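Structural protein ORF131 (Acidianus two-tailed virus, PDB 3FAJ) forms part of the virion of an archaeal virus and probably binds DNA, although its precise role is not established. Local coordinates at residues V79-D84 and T110-Y115. Residues are numbered along the deposited sequence; the frame is centred on the assembly and turned at random. Where two conformers were deposited one is given.
Sequences VKMISD and TSNPEY
Met81 of helix 69-86 reaches the N-terminal end of helix 113-123, touching the N-cap Asn112 and, in the first turn, Glu114 and Tyr115. Its CB points toward the residues 110-115, and an extended chi2 (179°) carries the chain straight out through CG to the sulfur. SD meets the amide of Asn112, whose ND2 lies 3.6 Å from SD. On Tyr115 the same SD is 3.7 Å from the backbone N and touches CB at 3.9 Å. At chi3 (-93°) the chain bends, turning the terminal CE against the backbone of Glu114 and Tyr115, 3.8 Å from CA of Tyr115, while CG of Glu114 flanks the same CE at 4.1 Å. No hydrogen bond crosses the interface; the contact is van der Waals packing.

The amide beside the sulfur has its other end engaged. OD1 of Asn112 accepts from N of Glu114 at 2.8 Å, the donor tilted 26° from the carbonyl plane, and this bond restrains the rotation of the amide. Deeper in, the side chain of Tyr115 touches Leu39 and Phe42 of helix 31-43 and Ile78 of helix 69-86, while its OH hydrogen-bonds Glu43. The arrangement is a methionine of one helix packed against the Asn-capped N-terminus of another, within the mainly helical RIP/P131 family region, where the chain passes from helix 103-111 into helix 113-123.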
ATOM      1  N   VAL A  79      -1.855  -4.380   2.792  1.00 24.72           N
ATOM      2  CA  VAL A  79      -0.815  -5.365   3.120  1.00 24.61           C
ATOM      3  C   VAL A  79      -1.447  -6.741   3.320  1.00 25.35           C
ATOM      4  O   VAL A  79      -0.947  -7.746   2.792  1.00 25.21           O
ATOM      5  CB  VAL A  79       0.045  -4.934   4.339  1.00 24.44           C
ATOM      6  CG1 VAL A  79       0.933  -6.100   4.840  1.00 24.07           C
ATOM      7  CG2 VAL A  79       0.892  -3.700   3.971  1.00 25.03           C
ATOM      8  N   LYS A  80      -2.549  -6.801   4.063  1.00 25.30           N
ATOM      9  CA  LYS A  80      -3.270  -8.059   4.284  0.50 25.23           C
ATOM     10  C   LYS A  80      -3.719  -8.693   2.963  1.00 25.76           C
ATOM     11  O   LYS A  80      -3.590  -9.912   2.746  1.00 24.25           O
ATOM     12  CB  LYS A  80      -4.469  -7.805   5.188  0.50 25.83           C
ATOM     13  CG  LYS A  80      -5.240  -9.076   5.580  0.50 26.33           C
ATOM     14  CD  LYS A  80      -5.969  -8.918   6.907  0.50 30.28           C
ATOM     15  CE  LYS A  80      -6.868  -7.690   6.962  0.50 30.95           C
ATOM     16  NZ  LYS A  80      -7.931  -7.870   8.020  0.50 33.71           N
ATOM     17  N   MET A  81      -4.259  -7.856   2.070  1.00 24.90           N
ATOM     18  CA  MET A  81      -4.772  -8.357   0.791  1.00 27.08           C
ATOM     19  C   MET A  81      -3.644  -8.947  -0.039  1.00 25.68           C
ATOM     20  O   MET A  81      -3.786 -10.027  -0.608  1.00 25.19           O
ATOM     21  CB  MET A  81      -5.485  -7.242  -0.000  1.00 26.49           C
ATOM     22  CG  MET A  81      -6.870  -6.946   0.566  1.00 28.05           C
ATOM     23  SD  MET A  81      -7.643  -5.619  -0.377  1.00 34.32           S
ATOM     24  CE  MET A  81      -7.218  -4.149   0.538  1.00 34.65           C
ATOM     25  N   ILE A  82      -2.515  -8.242  -0.099  1.00 24.85           N
ATOM     26  CA  ILE A  82      -1.379  -8.730  -0.894  1.00 23.90           C
ATOM     27  C   ILE A  82      -0.788 -10.005  -0.291  1.00 23.76           C
ATOM     28  O   ILE A  82      -0.540 -10.981  -1.000  1.00 23.47           O
ATOM     29  CB  ILE A  82      -0.294  -7.640  -1.062  1.00 22.51           C
ATOM     30  CG1 ILE A  82      -0.858  -6.446  -1.848  1.00 23.58           C
ATOM     31  CG2 ILE A  82       0.946  -8.236  -1.775  1.00 24.05           C
ATOM     32  CD1 ILE A  82       0.103  -5.309  -2.027  1.00 24.88           C
ATOM     33  N   SER A  83      -0.592 -10.007   1.036  1.00 23.97           N
ATOM     34  CA  SER A  83      -0.081 -11.184   1.753  0.50 24.51           C
ATOM     35  C   SER A  83      -0.945 -12.413   1.507  1.00 24.65           C
ATOM     36  O   SER A  83      -0.431 -13.502   1.247  1.00 24.29           O
ATOM     37  CB  SER A  83      -0.016 -10.903   3.259  0.50 24.76           C
ATOM     38  OG  SER A  83       0.801  -9.778   3.519  0.50 25.78           O
ATOM     39  N   ASP A  84      -2.262 -12.226   1.600  1.00 24.94           N
ATOM     40  CA  ASP A  84      -3.215 -13.309   1.425  1.00 26.12           C
ATOM     41  C   ASP A  84      -3.176 -13.861   0.004  1.00 25.87           C
ATOM     42  O   ASP A  84      -3.242 -15.085  -0.175  1.00 25.93           O
ATOM     43  CB  ASP A  84      -4.632 -12.848   1.768  1.00 26.70           C
ATOM     44  CG  ASP A  84      -4.852 -12.637   3.267  1.00 29.69           C
ATOM     45  OD1 ASP A  84      -3.991 -13.032   4.102  1.00 31.28           O
ATOM     46  OD2 ASP A  84      -5.915 -12.062   3.609  1.00 31.37           O
ATOM     47  N   THR A 110      -5.620  -5.872  -7.869  1.00 24.17           N
ATOM     48  CA  THR A 110      -6.060  -4.615  -8.489  1.00 25.14           C
ATOM     49  C   THR A 110      -7.550  -4.623  -8.843  1.00 24.61           C
ATOM     50  O   THR A 110      -8.183  -3.558  -8.910  1.00 26.00           O
ATOM     51  CB  THR A 110      -5.211  -4.234  -9.719  1.00 25.65           C
ATOM     52  OG1 THR A 110      -5.273  -5.263 -10.694  1.00 27.34           O
ATOM     53  CG2 THR A 110      -3.752  -4.021  -9.315  1.00 25.40           C
ATOM     54  N   SER A 111      -8.108  -5.822  -9.023  1.00 23.67           N
ATOM     55  CA  SER A 111      -9.537  -6.000  -9.322  0.50 24.08           C
ATOM     56  C   SER A 111     -10.415  -6.003  -8.074  1.00 23.83           C
ATOM     57  O   SER A 111     -11.644  -5.956  -8.167  1.00 24.32           O
ATOM     58  CB  SER A 111      -9.757  -7.304 -10.082  0.50 24.27           C
ATOM     59  OG  SER A 111      -9.301  -7.203 -11.411  0.50 24.39           O
ATOM     60  N   ASN A 112      -9.784  -6.083  -6.906  1.00 24.03           N
ATOM     61  CA  ASN A 112     -10.509  -6.131  -5.631  1.00 24.11           C
ATOM     62  C   ASN A 112     -11.057  -4.737  -5.280  1.00 23.67           C
ATOM     63  O   ASN A 112     -10.292  -3.796  -5.106  1.00 23.91           O
ATOM     64  CB  ASN A 112      -9.569  -6.658  -4.536  1.00 23.77           C
ATOM     65  CG  ASN A 112     -10.251  -6.847  -3.183  1.00 28.02           C
ATOM     66  OD1 ASN A 112     -11.188  -6.135  -2.836  1.00 28.38           O
ATOM     67  ND2 ASN A 112      -9.736  -7.803  -2.386  1.00 30.11           N
ATOM     68  N   PRO A 113     -12.391  -4.591  -5.175  1.00 23.77           N
ATOM     69  CA  PRO A 113     -12.899  -3.242  -4.890  1.00 23.40           C
ATOM     70  C   PRO A 113     -12.367  -2.625  -3.590  1.00 23.75           C
ATOM     71  O   PRO A 113     -12.186  -1.414  -3.524  1.00 23.76           O
ATOM     72  CB  PRO A 113     -14.433  -3.443  -4.840  1.00 23.11           C
ATOM     73  CG  PRO A 113     -14.670  -4.694  -5.632  1.00 23.95           C
ATOM     74  CD  PRO A 113     -13.490  -5.569  -5.296  1.00 23.37           C
ATOM     75  N   GLU A 114     -12.084  -3.443  -2.576  1.00 23.60           N
ATOM     76  CA  GLU A 114     -11.539  -2.919  -1.329  1.00 24.86           C
ATOM     77  C   GLU A 114     -10.138  -2.352  -1.551  1.00 23.99           C
ATOM     78  O   GLU A 114      -9.779  -1.323  -0.993  1.00 23.86           O
ATOM     79  CB  GLU A 114     -11.535  -3.973  -0.201  1.00 25.19           C
ATOM     80  CG  GLU A 114     -11.160  -3.338   1.145  1.00 26.43           C
ATOM     81  CD  GLU A 114     -11.023  -4.314   2.287  1.00 28.09           C
ATOM     82  OE1 GLU A 114     -11.572  -5.422   2.198  1.00 32.75           O
ATOM     83  OE2 GLU A 114     -10.354  -3.943   3.282  1.00 32.93           O
ATOM     84  N   TYR A 115      -9.361  -3.000  -2.417  1.00 23.16           N
ATOM     85  CA  TYR A 115      -8.032  -2.480  -2.736  1.00 23.76           C
ATOM     86  C   TYR A 115      -8.165  -1.148  -3.472  1.00 24.05           C
ATOM     87  O   TYR A 115      -7.471  -0.174  -3.169  1.00 24.11           O
ATOM     88  CB  TYR A 115      -7.264  -3.480  -3.606  1.00 23.98           C
ATOM     89  CG  TYR A 115      -5.957  -2.910  -4.161  1.00 23.27           C
ATOM     90  CD1 TYR A 115      -4.774  -3.003  -3.433  1.00 25.38           C
ATOM     91  CD2 TYR A 115      -5.923  -2.280  -5.404  1.00 25.14           C
ATOM     92  CE1 TYR A 115      -3.586  -2.506  -3.955  1.00 24.93           C
ATOM     93  CE2 TYR A 115      -4.727  -1.757  -5.938  1.00 24.86           C
ATOM     94  CZ  TYR A 115      -3.566  -1.875  -5.185  1.00 25.83           C
ATOM     95  OH  TYR A 115      -2.361  -1.402  -5.673  1.00 26.92           O
TER